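Local coordinates for protein oxidoreductase (Ralstonia eutropha, PDB 3HJ9) that binds flavin mononucleotide and is probably an oxidoreductase of the FMN-dependent nitroreductase family, its substrate and reaction not being established, at residues M151-K154 with L155-T158; R191-A194 with E195-L199. All coordinates share one frame; numbering follows the deposited sequence.

Overall arrangement
Both contacts are local, each made within one continuous run of chain, and they come one after the other in sequence. Contact 1 shapes the entry into helix 156-177. Contact 2 closes the short helix 190-196, beyond strand 181-185. Their centres lie about 22 Å apart and their nearest atoms about 11 Å apart, so they do not touch. In one of two modelled conformers, Glu157 of contact 1 forms a salt bridge with Arg190, at the start of helix 190-196. Contact 1 is nearer to flavin: the side chain of Met151 is about 8 Å from a bound FMN, while that of Leu193 in contact 2 is about 11 Å from one.

Contact 1 (M151-K154 with L155-T158); sequences MPPK and LRET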
loop_
_atom_site.group_PDB
_atom_site.type_symbol
_atom_site.label_atom_id
_atom_site.label_comp_id
_atom_site.label_asym_id
_atom_site.label_seq_id
_atom_site.Cartn_x
_atom_site.Cartn_y
_atom_site.Cartn_z
HETATM N N MSE A 151 -0.183 -19.438 -6.380
HETATM C CA MSE A 151 -1.188 -18.382 -6.549
HETATM C C MSE A 151 -1.632 -18.313 -8.029
HETATM O O MSE A 151 -0.785 -18.447 -8.927
HETATM C CB MSE A 151 -0.629 -17.034 -6.112
HETATM C CG MSE A 151 -0.091 -17.026 -4.682
HETATM SE SE MSE A 151 0.893 -15.416 -4.307
HETATM C CE MSE A 151 1.919 -16.121 -2.771
ATOM N N PRO A 152 -2.935 -18.046 -8.293
ATOM C CA PRO A 152 -3.398 -18.021 -9.693
ATOM C C PRO A 152 -2.579 -16.991 -10.495
ATOM O O PRO A 152 -2.358 -15.867 -9.993
ATOM C CB PRO A 152 -4.880 -17.614 -9.573
ATOM C CG PRO A 152 -5.207 -17.735 -8.110
ATOM C CD PRO A 152 -3.926 -17.368 -7.439
ATOM N N PRO A 153 -2.071 -17.384 -11.681
ATOM C CA PRO A 153 -1.161 -16.524 -12.429
ATOM C C PRO A 153 -1.633 -15.104 -12.746
ATOM O O PRO A 153 -0.836 -14.155 -12.620
ATOM C CB PRO A 153 -0.894 -17.330 -13.709
ATOM C CG PRO A 153 -1.982 -18.314 -13.775
ATOM C CD PRO A 153 -2.278 -18.657 -12.385
ATOM N N LYS A 154 -2.903 -14.973 -13.128
ATOM C CA LYS A 154 -3.478 -13.673 -13.473
ATOM C C LYS A 154 -3.622 -12.700 -12.296
ATOM O O LYS A 154 -3.866 -11.521 -12.528
ATOM C CB LYS A 154 -4.800 -13.827 -14.233
ATOM C CG LYS A 154 -4.625 -14.457 -15.619
ATOM C CD LYS A 154 -5.915 -14.475 -16.438
ATOM C CE LYS A 154 -6.908 -15.510 -15.895
ATOM N NZ LYS A 154 -8.092 -15.663 -16.762
ATOM N N LEU A 155 -3.470 -13.180 -11.051
ATOM C CA LEU A 155 -3.502 -12.324 -9.850
ATOM C C LEU A 155 -2.144 -11.970 -9.284
ATOM O O LEU A 155 -2.110 -11.136 -8.377
ATOM C CB LEU A 155 -4.354 -12.968 -8.743
ATOM C CG LEU A 155 -5.833 -13.129 -9.043
ATOM C CD1 LEU A 155 -6.506 -13.930 -7.952
ATOM C CD2 LEU A 155 -6.462 -11.766 -9.194
ATOM N N ARG A 156 -1.047 -12.536 -9.822
ATOM C CA ARG A 156 0.295 -12.300 -9.284
ATOM C C ARG A 156 0.746 -10.850 -9.362
ATOM O O ARG A 156 1.338 -10.353 -8.393
ATOM C CB ARG A 156 1.359 -13.199 -9.910
ATOM C CG ARG A 156 1.151 -14.651 -9.598
ATOM C CD ARG A 156 2.128 -15.515 -10.340
ATOM N NE ARG A 156 1.659 -16.888 -10.293
ATOM C CZ ARG A 156 1.997 -17.870 -11.117
ATOM N NH1 ARG A 156 2.861 -17.688 -12.134
ATOM N NH2 ARG A 156 1.438 -19.063 -10.923
ATOM N N GLU A 157 0.471 -10.183 -10.489
ATOM C CA GLU A 157 0.873 -8.762 -10.614
ATOM C C GLU A 157 0.086 -7.928 -9.617
ATOM O O GLU A 157 0.681 -7.067 -8.978
ATOM C CB GLU A 157 0.746 -8.177 -12.028
ATOM C CG GLU A 157 1.213 -6.689 -12.122
ATOM C CD GLU A 157 2.656 -6.454 -11.660
ATOM O OE1 GLU A 157 3.580 -6.807 -12.410
ATOM O OE2 GLU A 157 2.873 -5.863 -10.564
ATOM N N THR A 158 -1.219 -8.201 -9.449
ATOM C CA THR A 158 -2.037 -7.479 -8.455
ATOM C C THR A 158 -1.515 -7.712 -7.015
ATOM O O THR A 158 -1.380 -6.776 -6.238
ATOM C CB THR A 158 -3.506 -7.895 -8.500
ATOM O OG1 THR A 158 -4.034 -7.656 -9.815
ATOM C CG2 THR A 158 -4.342 -7.122 -7.463
HETATM O O HOH W 1 -0.156 -11.609 -12.917
HETATM O O HOH W 2 -2.812 -9.375 -11.540
#
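Arg156 reaches back along the chain and grips the carbonyl oxygen of Met151 with two nitrogens. NE lies 3.2 Å and NH2 3.1 Å from Met151 O, so the guanidinium holds a single acceptor side-on. The oxygen sits at the edge of the group, close to its plane. NH2 comes in almost straight on the end of the carbonyl, with a C=O...N angle of 173°, whereas NE stands above the carbonyl plane. The Arg156 chain is extended from CG to NE. With CG beside the backbone N (chi1 -65°), it runs back past Pro153. There the guanidinium has Pro153 CA over one face, 3.5 Å above its plane. Pro153 CB also packs on it, 3.9 Å from CZ. Two bonds and this packing limit rotation of the group.

The backbone turns twice here. Leu155 N bonds to Pro152 O, and Arg156 N bonds to Pro153 O at 3.2 Å. These two i to i+3 bonds form consecutive turns. Leu155 CD1 also meets Pro152 CG at 4.0 Å. One water links Pro153 O to Glu157 N, and a second links Lys154 O to Thr158 N. Each water thus bridges an i to i+4 pair, where a regular alpha-helix would place a direct bond; the waters are inserted in its opened first turn.

The end of Met151, a selenomethionine, leads away from the turn, and its side chain packs on Tyr89 and Val93. The second subunit adds to the setting: its Trp187 packs on Pro152, and its Arg190 donates to Thr158 OG1. This is a water-bridged, proline-rich turn leading into helix 156-177, at the subunit interface close to the FMN site of a nitroreductase-family dimer.

Contact 2 (R191-A194 with E195-L199); sequences RQLA and EHMSL
This is a local contact along the last turns of helix 190-196, which ends in a Schellman motif. The helix follows strand 181-185 and packs against the antiparallel sheet, where its chain soon returns as strand 203-212. Regular i to i+4 bonds run from Glu195 N to Arg191 O, from His196 N to Gln192 O and from Met197 N to Leu193 O, the last at 2.9 Å. Ser198 then takes positive phi (57°) and breaks the helix. Its N bonds to Glu195 O, while Leu199 N turns back to Ala194 O at 3.1 Å, with a nearly straight N-H...O angle of 173°.

Toward the sheet the contact is apolar. Leu193 and Met197, a selenomethionine, lie one turn apart, and their side chains cross at a slant. Leu193 CG touches Met197 SE at 3.7 Å. Met197 bends near its end, and its side chain packs on Val140, Val142 and Tyr97 of the sheet. Leu193 leans on Met125 and Pro205. Past the break, Leu199 folds back over the helix end, its CD1 3.9 Å from Ala194 CB, and it too packs on Tyr97, Val142 and Pro205.

Gln192 and His196 run side by side in the same direction, their amide and ring planes 51° apart. The contact uses the aliphatic part of Gln192: its CG lies 3.8 Å from His196 NE2. The ring also packs on Pro18 and Met125. Arg118 binds the carbonyl oxygen of His196, giving an acceptor at the helix end a partner from a neighbouring loop. A water bridges the same end, donating to Ala194 O and, at 2.6 Å, to Leu199 O.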
loop_
_atom_site.group_PDB
_atom_site.type_symbol
_atom_site.label_atom_id
_atom_site.label_comp_id
_atom_site.label_asym_id
_atom_site.label_seq_id
_atom_site.Cartn_x
_atom_site.Cartn_y
_atom_site.Cartn_z
ATOM N N ARG A 191 13.368 -4.955 -16.665
ATOM C CA ARG A 191 14.458 -5.819 -17.123
ATOM C C ARG A 191 15.853 -5.180 -17.039
ATOM O O ARG A 191 16.833 -5.854 -16.651
ATOM C CB ARG A 191 14.187 -6.338 -18.531
ATOM C CG ARG A 191 12.994 -7.294 -18.595
ATOM C CD ARG A 191 12.791 -7.705 -20.021
ATOM N NE ARG A 191 13.960 -8.433 -20.531
ATOM C CZ ARG A 191 14.308 -8.573 -21.807
ATOM N NH1 ARG A 191 13.602 -8.025 -22.810
ATOM N NH2 ARG A 191 15.404 -9.273 -22.085
ATOM N N GLN A 192 15.938 -3.903 -17.406
ATOM C CA GLN A 192 17.190 -3.159 -17.318
ATOM C C GLN A 192 17.638 -3.027 -15.848
ATOM O O GLN A 192 18.799 -3.265 -15.530
ATOM C CB GLN A 192 17.000 -1.800 -17.949
ATOM C CG GLN A 192 18.178 -0.886 -17.946
ATOM C CD GLN A 192 17.860 0.362 -18.720
ATOM O OE1 GLN A 192 17.945 0.359 -19.948
ATOM N NE2 GLN A 192 17.477 1.430 -18.021
ATOM N N LEU A 193 16.715 -2.642 -14.979
ATOM C CA LEU A 193 16.999 -2.496 -13.563
ATOM C C LEU A 193 17.352 -3.859 -12.936
ATOM O O LEU A 193 18.277 -3.920 -12.146
ATOM C CB LEU A 193 15.851 -1.823 -12.797
ATOM C CG LEU A 193 16.100 -1.489 -11.305
ATOM C CD1 LEU A 193 17.379 -0.629 -11.163
ATOM C CD2 LEU A 193 14.888 -0.781 -10.701
ATOM N N ALA A 194 16.643 -4.926 -13.316
ATOM C CA ALA A 194 16.917 -6.291 -12.811
ATOM C C ALA A 194 18.369 -6.697 -13.153
ATOM O O ALA A 194 19.084 -7.223 -12.311
ATOM C CB ALA A 194 15.925 -7.307 -13.359
ATOM N N GLU A 195 18.789 -6.409 -14.380
ATOM C CA GLU A 195 20.176 -6.644 -14.837
ATOM C C GLU A 195 21.202 -5.847 -14.001
ATOM O O GLU A 195 22.209 -6.405 -13.560
ATOM C CB GLU A 195 20.301 -6.297 -16.337
ATOM C CG GLU A 195 21.720 -6.107 -16.904
ATOM C CD GLU A 195 22.588 -7.322 -16.773
ATOM O OE1 GLU A 195 22.022 -8.439 -16.682
ATOM O OE2 GLU A 195 23.843 -7.184 -16.815
ATOM N N HIS A 196 20.953 -4.557 -13.793
ATOM C CA HIS A 196 21.859 -3.719 -12.983
ATOM C C HIS A 196 21.974 -4.222 -11.559
ATOM O O HIS A 196 23.067 -4.204 -10.993
ATOM C CB HIS A 196 21.469 -2.234 -12.995
ATOM C CG HIS A 196 21.648 -1.583 -14.331
ATOM N ND1 HIS A 196 22.803 -1.702 -15.058
ATOM C CD2 HIS A 196 20.827 -0.790 -15.057
ATOM C CE1 HIS A 196 22.683 -1.028 -16.190
ATOM N NE2 HIS A 196 21.493 -0.459 -16.208
HETATM N N MSE A 197 20.862 -4.726 -11.019
HETATM C CA MSE A 197 20.798 -5.256 -9.673
HETATM C C MSE A 197 21.312 -6.709 -9.496
HETATM O O MSE A 197 21.331 -7.185 -8.353
HETATM C CB MSE A 197 19.357 -5.165 -9.145
HETATM C CG MSE A 197 18.864 -3.731 -8.954
HETATM SE SE MSE A 197 16.979 -3.778 -8.500
HETATM C CE MSE A 197 17.066 -4.408 -6.661
ATOM N N SER A 198 21.691 -7.386 -10.604
ATOM C CA SER A 198 22.170 -8.786 -10.611
ATOM C C SER A 198 21.113 -9.734 -9.978
ATOM O O SER A 198 21.451 -10.647 -9.236
ATOM C CB SER A 198 23.532 -8.901 -9.906
ATOM O OG SER A 198 24.503 -7.967 -10.443
ATOM N N LEU A 199 19.835 -9.470 -10.255
ATOM C CA LEU A 199 18.727 -10.277 -9.705
ATOM C C LEU A 199 18.658 -11.604 -10.437
ATOM O O LEU A 199 19.122 -11.717 -11.567
ATOM C CB LEU A 199 17.375 -9.569 -9.864
ATOM C CG LEU A 199 17.094 -8.278 -9.126
ATOM C CD1 LEU A 199 15.694 -7.738 -9.440
ATOM C CD2 LEU A 199 17.311 -8.427 -7.615
HETATM O O HOH W 3 20.479 -10.088 -13.154
#